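Local coordinates for cellulosome anchoring protein cohesin region (Clostridium thermocellum, PDB 4DH2) that serves as a type I cohesin domain that binds a type I dockerin, a protein-protein interaction of the cellulosome, and possibly binds carbohydrate, at residues Leu20-Lys25 with Pro35-Asn40; Glu9-Asp14 with Leu146-Ala151. All blocks are in the same frame, centred on the assembly; numbering follows the deposited sequence.

Contact 1 of 2, residues Leu20-Lys25 with Pro35-Asn40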
ATOM      1  N   LEU A  20     -12.076   2.223  -3.419  1.00 19.98           N
ATOM      2  CA  LEU A  20     -12.554   3.278  -4.329  1.00 20.86           C
ATOM      3  C   LEU A  20     -11.722   4.540  -4.241  1.00 24.07           C
ATOM      4  O   LEU A  20     -11.322   4.948  -3.154  1.00 24.39           O
ATOM      5  CB  LEU A  20     -13.994   3.639  -3.975  1.00 26.25           C
ATOM      6  CG  LEU A  20     -15.025   2.512  -3.910  1.00 34.12           C
ATOM      7  CD1 LEU A  20     -15.093   1.929  -2.521  1.00 28.09           C
ATOM      8  CD2 LEU A  20     -16.396   3.020  -4.325  1.00 44.77           C
ATOM      9  N   VAL A  21     -11.435   5.134  -5.394  1.00 25.36           N
ATOM     10  CA  VAL A  21     -10.905   6.489  -5.413  1.00 27.79           C
ATOM     11  C   VAL A  21     -12.117   7.401  -5.529  1.00 29.63           C
ATOM     12  O   VAL A  21     -12.868   7.301  -6.492  1.00 29.34           O
ATOM     13  CB  VAL A  21      -9.982   6.704  -6.601  1.00 35.88           C
ATOM     14  CG1 VAL A  21      -9.510   8.177  -6.647  1.00 37.68           C
ATOM     15  CG2 VAL A  21      -8.801   5.769  -6.540  1.00 30.40           C
ATOM     16  N   GLU A  22     -12.330   8.268  -4.549  1.00 26.00           N
ATOM     17  CA  GLU A  22     -13.488   9.143  -4.570  1.00 28.13           C
ATOM     18  C   GLU A  22     -13.216  10.367  -5.456  1.00 31.24           C
ATOM     19  O   GLU A  22     -12.342  11.164  -5.166  1.00 31.30           O
ATOM     20  CB  GLU A  22     -13.860   9.574  -3.162  1.00 33.93           C
ATOM     21  CG  GLU A  22     -14.270   8.400  -2.261  1.00 49.11           C
ATOM     22  CD  GLU A  22     -15.441   7.588  -2.822  1.00 55.34           C
ATOM     23  OE1 GLU A  22     -16.279   8.150  -3.570  1.00 51.61           O
ATOM     24  OE2 GLU A  22     -15.522   6.377  -2.521  1.00 54.78           O
ATOM     25  N   GLY A  23     -14.010  10.518  -6.504  1.00 37.27           N
ATOM     26  CA  GLY A  23     -13.795  11.572  -7.479  1.00 44.41           C
ATOM     27  C   GLY A  23     -13.848  12.977  -6.910  1.00 24.56           C
ATOM     28  O   GLY A  23     -14.564  13.250  -5.953  1.00 34.25           O
ATOM     29  N   VAL A  24     -13.084  13.886  -7.518  1.00 28.85           N
ATOM     30  CA  VAL A  24     -13.109  15.282  -7.124  1.00 29.73           C
ATOM     31  C   VAL A  24     -13.232  16.133  -8.380  1.00 25.58           C
ATOM     32  O   VAL A  24     -12.764  15.749  -9.439  1.00 23.37           O
ATOM     33  CB  VAL A  24     -11.845  15.668  -6.326  1.00 46.46           C
ATOM     34  CG1 VAL A  24     -10.613  15.359  -7.110  1.00 51.18           C
ATOM     35  CG2 VAL A  24     -11.873  17.132  -5.962  1.00 55.61           C
ATOM     36  N   LYS A  25     -13.916  17.262  -8.258  1.00 22.87           N
ATOM     37  CA  LYS A  25     -13.995  18.259  -9.320  1.00 26.88           C
ATOM     38  C   LYS A  25     -13.266  19.484  -8.804  1.00 32.34           C
ATOM     39  O   LYS A  25     -13.555  19.970  -7.701  1.00 32.86           O
ATOM     40  CB  LYS A  25     -15.448  18.629  -9.646  1.00 32.57           C
ATOM     41  CG  LYS A  25     -16.372  17.456  -9.972  1.00 53.10           C
ATOM     42  CD  LYS A  25     -17.760  17.939 -10.417  1.00 64.41           C
ATOM     43  CE  LYS A  25     -18.784  16.802 -10.465  1.00 75.45           C
ATOM     44  NZ  LYS A  25     -19.712  16.819  -9.289  1.00 84.54           N
ATOM     45  N   PRO A  35     -10.010  11.617  -1.237  1.00 23.61           N
ATOM     46  CA  PRO A  35     -10.223  10.540  -0.277  1.00 26.20           C
ATOM     47  C   PRO A  35     -10.215   9.208  -1.001  1.00 24.53           C
ATOM     48  O   PRO A  35     -10.723   9.114  -2.121  1.00 22.61           O
ATOM     49  CB  PRO A  35     -11.612  10.827   0.303  1.00 34.33           C
ATOM     50  CG  PRO A  35     -12.000  12.192  -0.226  1.00 39.07           C
ATOM     51  CD  PRO A  35     -11.261  12.344  -1.514  1.00 30.37           C
ATOM     52  N   LEU A  36      -9.634   8.216  -0.336  1.00 25.40           N
ATOM     53  CA  LEU A  36      -9.594   6.839  -0.817  1.00 22.10           C
ATOM     54  C   LEU A  36     -10.306   6.002   0.248  1.00 19.10           C
ATOM     55  O   LEU A  36     -10.037   6.157   1.437  1.00 22.35           O
ATOM     56  CB  LEU A  36      -8.134   6.387  -0.977  1.00 21.96           C
ATOM     57  CG  LEU A  36      -7.247   7.358  -1.744  1.00 20.75           C
ATOM     58  CD1 LEU A  36      -5.810   6.877  -1.734  1.00 27.88           C
ATOM     59  CD2 LEU A  36      -7.712   7.538  -3.172  1.00 25.88           C
ATOM     60  N   LYS A  37     -11.223   5.138  -0.182  1.00 19.86           N
ATOM     61  CA  LYS A  37     -12.142   4.474   0.722  1.00 22.15           C
ATOM     62  C   LYS A  37     -12.093   2.976   0.560  1.00 19.33           C
ATOM     63  O   LYS A  37     -11.763   2.483  -0.504  1.00 19.41           O
ATOM     64  CB  LYS A  37     -13.590   4.896   0.439  1.00 24.09           C
ATOM     65  CG  LYS A  37     -13.983   6.248   1.002  1.00 37.86           C
ATOM     66  CD  LYS A  37     -15.480   6.484   0.814  1.00 50.99           C
ATOM     67  CE  LYS A  37     -16.303   5.570   1.713  1.00 64.67           C
ATOM     68  NZ  LYS A  37     -17.644   5.216   1.145  1.00 69.89           N
ATOM     69  N   PHE A  38     -12.403   2.286   1.648  1.00 20.54           N
ATOM     70  CA  PHE A  38     -12.724   0.880   1.641  1.00 20.06           C
ATOM     71  C   PHE A  38     -14.204   0.773   1.938  1.00 18.51           C
ATOM     72  O   PHE A  38     -14.718   1.446   2.850  1.00 22.48           O
ATOM     73  CB  PHE A  38     -12.025   0.121   2.778  1.00 19.65           C
ATOM     74  CG  PHE A  38     -10.539   0.003   2.652  1.00 15.42           C
ATOM     75  CD1 PHE A  38      -9.884   0.216   1.435  1.00 17.14           C
ATOM     76  CD2 PHE A  38      -9.792  -0.389   3.764  1.00 19.87           C
ATOM     77  CE1 PHE A  38      -8.518   0.099   1.353  1.00 17.55           C
ATOM     78  CE2 PHE A  38      -8.416  -0.526   3.676  1.00 20.08           C
ATOM     79  CZ  PHE A  38      -7.786  -0.279   2.466  1.00 15.21           C
ATOM     80  N   GLU A  39     -14.891  -0.077   1.183  1.00 21.69           N
ATOM     81  CA  GLU A  39     -16.284  -0.401   1.451  0.57 25.45           C
ATOM     82  C   GLU A  39     -16.443  -1.911   1.522  1.00 26.76           C
ATOM     83  O   GLU A  39     -15.681  -2.647   0.888  1.00 21.90           O
ATOM     84  CB  GLU A  39     -17.192   0.172   0.354  0.57 25.95           C
ATOM     85  CG  GLU A  39     -17.299   1.698   0.347  0.57 29.61           C
ATOM     86  CD  GLU A  39     -18.182   2.234  -0.779  0.57 30.31           C
ATOM     87  OE1 GLU A  39     -18.658   1.439  -1.622  0.57 29.58           O
ATOM     88  OE2 GLU A  39     -18.390   3.463  -0.826  0.57 30.85           O
ATOM     89  N   ASN A  40     -17.430  -2.360   2.288  1.00 24.33           N
ATOM     90  CA  ASN A  40     -17.671  -3.787   2.484  1.00 25.97           C
ATOM     91  C   ASN A  40     -16.459  -4.492   3.095  1.00 23.87           C
ATOM     92  O   ASN A  40     -16.104  -5.601   2.701  1.00 24.70           O
ATOM     93  CB  ASN A  40     -18.063  -4.415   1.160  1.00 24.88           C
ATOM     94  CG  ASN A  40     -19.300  -3.764   0.585  1.00 26.50           C
ATOM     95  OD1 ASN A  40     -20.306  -3.644   1.287  1.00 31.01           O
ATOM     96  ND2 ASN A  40     -19.212  -3.277  -0.641  1.00 29.97           N
TER
HETATM   97  O   HOH W   1     -18.286   5.514  -2.515  1.00 47.55           O

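Contact 2 of 2, residues Glu9-Asp14 with Leu146-Ala151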
ATOM      1  N   GLU A   9      -3.484  -9.000  -9.629  1.00 33.24           N
ATOM      2  CA  GLU A   9      -3.675 -10.375 -10.054  1.00 34.45           C
ATOM      3  C   GLU A   9      -5.107 -10.822  -9.840  1.00 31.41           C
ATOM      4  O   GLU A   9      -5.697 -10.556  -8.796  1.00 30.30           O
ATOM      5  CB  GLU A   9      -2.742 -11.307  -9.278  1.00 46.09           C
ATOM      6  CG  GLU A   9      -1.328 -11.352  -9.830  1.00 64.09           C
ATOM      7  CD  GLU A   9      -0.632 -12.661  -9.515  1.00 80.13           C
ATOM      8  OE1 GLU A   9      -0.733 -13.134  -8.358  1.00 82.88           O
ATOM      9  OE2 GLU A   9      -0.003 -13.226 -10.434  1.00 86.60           O
ATOM     10  N   ALA A  10      -5.662 -11.527 -10.821  1.00 26.32           N
ATOM     11  CA  ALA A  10      -6.987 -12.123 -10.637  1.00 26.11           C
ATOM     12  C   ALA A  10      -6.838 -13.348  -9.724  1.00 27.38           C
ATOM     13  O   ALA A  10      -6.000 -14.231  -9.955  1.00 31.92           O
ATOM     14  CB  ALA A  10      -7.588 -12.492 -11.981  1.00 21.86           C
ATOM     15  N   GLU A  11      -7.621 -13.378  -8.659  1.00 24.36           N
ATOM     16  CA  GLU A  11      -7.444 -14.351  -7.606  0.55 20.83           C
ATOM     17  C   GLU A  11      -8.812 -14.791  -7.069  1.00 19.08           C
ATOM     18  O   GLU A  11      -9.811 -14.135  -7.328  1.00 20.11           O
ATOM     19  CB  GLU A  11      -6.613 -13.715  -6.500  0.55 23.12           C
ATOM     20  CG  GLU A  11      -6.133 -14.669  -5.451  0.55 26.05           C
ATOM     21  CD  GLU A  11      -5.348 -13.964  -4.367  0.55 26.63           C
ATOM     22  OE1 GLU A  11      -4.874 -12.820  -4.620  0.55 31.50           O
ATOM     23  OE2 GLU A  11      -5.239 -14.547  -3.267  0.55 27.82           O
ATOM     24  N   THR A  12      -8.816 -15.872  -6.285  1.00 18.61           N
ATOM     25  CA  THR A  12     -10.049 -16.387  -5.688  1.00 18.73           C
ATOM     26  C   THR A  12      -9.803 -16.531  -4.182  1.00 22.78           C
ATOM     27  O   THR A  12      -8.737 -16.984  -3.792  1.00 27.99           O
ATOM     28  CB  THR A  12     -10.402 -17.720  -6.357  1.00 23.74           C
ATOM     29  OG1 THR A  12     -10.579 -17.512  -7.773  1.00 24.08           O
ATOM     30  CG2 THR A  12     -11.668 -18.341  -5.778  1.00 20.13           C
ATOM     31  N   ALA A  13     -10.757 -16.127  -3.340  1.00 17.36           N
ATOM     32  CA  ALA A  13     -10.559 -16.182  -1.885  1.00 19.50           C
ATOM     33  C   ALA A  13     -11.886 -16.232  -1.158  1.00 18.78           C
ATOM     34  O   ALA A  13     -12.945 -16.256  -1.803  1.00 19.10           O
ATOM     35  CB  ALA A  13      -9.762 -14.964  -1.437  1.00 18.60           C
ATOM     36  N   ASP A  14     -11.854 -16.242   0.184  1.00 14.27           N
ATOM     37  CA  ASP A  14     -13.078 -16.384   0.931  1.00 12.78           C
ATOM     38  C   ASP A  14     -13.697 -15.065   1.325  1.00 16.44           C
ATOM     39  O   ASP A  14     -14.825 -15.025   1.798  1.00 20.70           O
ATOM     40  CB  ASP A  14     -12.812 -17.187   2.209  1.00 14.46           C
ATOM     41  CG  ASP A  14     -12.428 -18.605   1.927  1.00 21.96           C
ATOM     42  OD1 ASP A  14     -12.607 -19.059   0.784  1.00 20.63           O
ATOM     43  OD2 ASP A  14     -11.935 -19.298   2.838  1.00 19.71           O
ATOM     44  N   LEU A 146      -3.687 -14.661   7.879  1.00 17.28           N
ATOM     45  CA  LEU A 146      -2.961 -14.527   6.613  1.00 17.86           C
ATOM     46  C   LEU A 146      -3.749 -15.060   5.426  1.00 17.34           C
ATOM     47  O   LEU A 146      -3.184 -15.294   4.341  1.00 19.51           O
ATOM     48  CB  LEU A 146      -1.591 -15.207   6.651  1.00 18.67           C
ATOM     49  CG  LEU A 146      -0.761 -14.879   7.906  1.00 21.95           C
ATOM     50  CD1 LEU A 146       0.596 -15.561   7.852  1.00 26.80           C
ATOM     51  CD2 LEU A 146      -0.616 -13.402   8.049  1.00 20.87           C
ATOM     52  N   LYS A 147      -5.047 -15.228   5.628  1.00 16.12           N
ATOM     53  CA  LYS A 147      -5.922 -15.606   4.518  1.00 17.47           C
ATOM     54  C   LYS A 147      -6.137 -14.376   3.649  1.00 17.60           C
ATOM     55  O   LYS A 147      -6.294 -13.261   4.153  1.00 17.73           O
ATOM     56  CB  LYS A 147      -7.269 -16.108   5.018  1.00 20.85           C
ATOM     57  CG  LYS A 147      -7.200 -17.435   5.769  1.00 24.10           C
ATOM     58  CD  LYS A 147      -8.588 -17.829   6.276  1.00 30.29           C
ATOM     59  CE  LYS A 147      -9.508 -18.321   5.149  1.00 47.36           C
ATOM     60  NZ  LYS A 147     -10.822 -18.790   5.686  1.00 45.20           N
ATOM     61  N   PRO A 148      -6.164 -14.581   2.332  1.00 15.29           N
ATOM     62  CA  PRO A 148      -6.319 -13.420   1.462  1.00 15.42           C
ATOM     63  C   PRO A 148      -7.708 -12.833   1.555  1.00 15.56           C
ATOM     64  O   PRO A 148      -8.701 -13.541   1.771  1.00 18.09           O
ATOM     65  CB  PRO A 148      -6.052 -13.986   0.048  1.00 19.84           C
ATOM     66  CG  PRO A 148      -6.214 -15.447   0.167  1.00 29.00           C
ATOM     67  CD  PRO A 148      -5.846 -15.809   1.586  1.00 21.94           C
ATOM     68  N   ILE A 149      -7.764 -11.518   1.376  1.00 16.39           N
ATOM     69  CA  ILE A 149      -9.007 -10.799   1.214  1.00 15.18           C
ATOM     70  C   ILE A 149      -8.886 -10.129  -0.158  1.00 17.90           C
ATOM     71  O   ILE A 149      -7.935  -9.401  -0.396  1.00 17.54           O
ATOM     72  CB  ILE A 149      -9.150  -9.699   2.291  1.00 15.72           C
ATOM     73  CG1 ILE A 149      -9.201 -10.314   3.727  1.00 17.46           C
ATOM     74  CG2 ILE A 149     -10.373  -8.884   2.016  1.00 13.97           C
ATOM     75  CD1 ILE A 149      -9.119  -9.257   4.831  1.00 18.71           C
ATOM     76  N   LEU A 150      -9.779 -10.434  -1.091  1.00 15.95           N
ATOM     77  CA  LEU A 150      -9.710  -9.784  -2.389  1.00 15.71           C
ATOM     78  C   LEU A 150     -10.155  -8.333  -2.322  1.00 14.99           C
ATOM     79  O   LEU A 150     -11.066  -7.986  -1.588  1.00 19.44           O
ATOM     80  CB  LEU A 150     -10.616 -10.509  -3.381  1.00 17.29           C
ATOM     81  CG  LEU A 150     -10.324 -11.990  -3.494  1.00 19.88           C
ATOM     82  CD1 LEU A 150     -11.334 -12.635  -4.445  1.00 22.74           C
ATOM     83  CD2 LEU A 150      -8.928 -12.208  -3.981  1.00 23.87           C
ATOM     84  N   ALA A 151      -9.558  -7.508  -3.178  1.00 17.62           N
ATOM     85  CA  ALA A 151      -9.904  -6.105  -3.217  1.00 16.45           C
ATOM     86  C   ALA A 151     -10.440  -5.792  -4.613  1.00 16.82           C
ATOM     87  O   ALA A 151      -9.723  -5.931  -5.591  1.00 20.06           O
ATOM     88  CB  ALA A 151      -8.678  -5.252  -2.946  1.00 23.14           C
TER
HETATM   89  O   HOH W   2      -9.518 -16.175   1.879  1.00 16.65           O

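Contact 1 of 2, residues Leu20-Lys25 with Pro35-Asn40
Leu20 and Glu39 cross at about a right angle on the outer face of a β-hairpin. In the Glu39 conformer described, Leu20 CD1 lies 3.6 Å from Glu39 CG and equally close to the carboxylate carbon. The second crossing is oblique: Glu22 over Lys37. The Glu22 chain is bent at chi2 (-57°), and its OE2 comes to 3.3 Å from Lys37 CD. This is a contact with the aliphatic part of the lysine. The lysine chain bends at chi3 (70°), which sets CE. Beyond it the ammonium makes a salt bridge within its own strand, Lys37 NZ to Glu39 OE2 at 2.7 Å, on the anti lone pair of that oxygen. On the other face, Val21 and Leu36 lie side by side and point the same way, with both methyls of Val21 4.0 Å from Leu36 CD2. Phe110 and Leu113 also touch Leu36 there, and Ile134 and Phe136 touch Val21, within the interior of the cohesin β-sandwich.

The backbones pair antiparallel. Leu20 and Lys37 form a hydrogen-bonded pair, and Val21 and Leu36 a non-hydrogen-bonded one. Glu22 N then donates to Pro35 O at 3.0 Å, just past the end of the regular pairing.

A water donates to both Glu22 OE2 and, in the same conformer, Glu39 OE2. These two oxygens, Glu22 OE2 and Glu39 OE2, are 4.4 Å apart and carry like charges. The water and Lys37 probably ease the repulsion between them. The charged groups thus cluster beside Leu20 on the outer face, while Val21 and Leu36 meet through methyls on the inner one.

Contact 2 of 2, residues Glu9-Asp14 with Leu146-Ala151
Leu150 packs against Glu11 and Ala13 and carries most of the apolar contact. Its CG, placed beside the backbone N and anti to the carbonyl carbon (chi1 -55°), lies 3.7 Å from Ala13 CB. Leu150 CD1 reaches Glu11 O at 3.6 Å, and Leu150 CD2 meets Glu11 CB at 3.7 Å. Ala13 CB also touches the proline ring, at 3.9 Å from Pro148 CG. In the conformer described, the extended Glu11 chain crosses that ring at about a right angle, with Glu11 OE2 3.5 Å from Pro148 CB.

The segment 9-14 is the irregular N-terminal lead-in to strand 15-27. It lies against Pro148 and Leu150, on the segment that leads into strand 149-161, which runs parallel to strand 15-27 in the cohesin sheet. Leu150 is bonded through its backbone to Tyr15 and Leu17. Leu146, at the far end of the other segment, packs on Val22 of the dockerin chain.

The charged contact is one salt bridge. Lys147 NZ donates to Asp14 OD2 at 3.1 Å, on the anti lone pair, and also bonds to Tyr15 OH. A water joins the backbones: it accepts from Asp14 N at 2.9 Å and donates to Pro148 O at 2.8 Å.

Contact 1 is partly buried, and its centre is about 8 Å from the centre of the chain. Contact 2 is on the surface, farther out. Their centres are about 21 Å apart and they do not touch, yet strand 15-27 relates them: contact 1 pairs it with strand 31-39, while contact 2 lays the residues just before it on its other neighbour, strand 149-161. In contact 1 direct backbone bonds hold the hairpin, and its apolar pair faces the interior. Contact 2 has no strand pairing between its segments; a water bridges the backbones instead. Both use a lysine-carboxylate salt bridge, but in contact 1 it stays within one segment, whereas in contact 2 it joins the two.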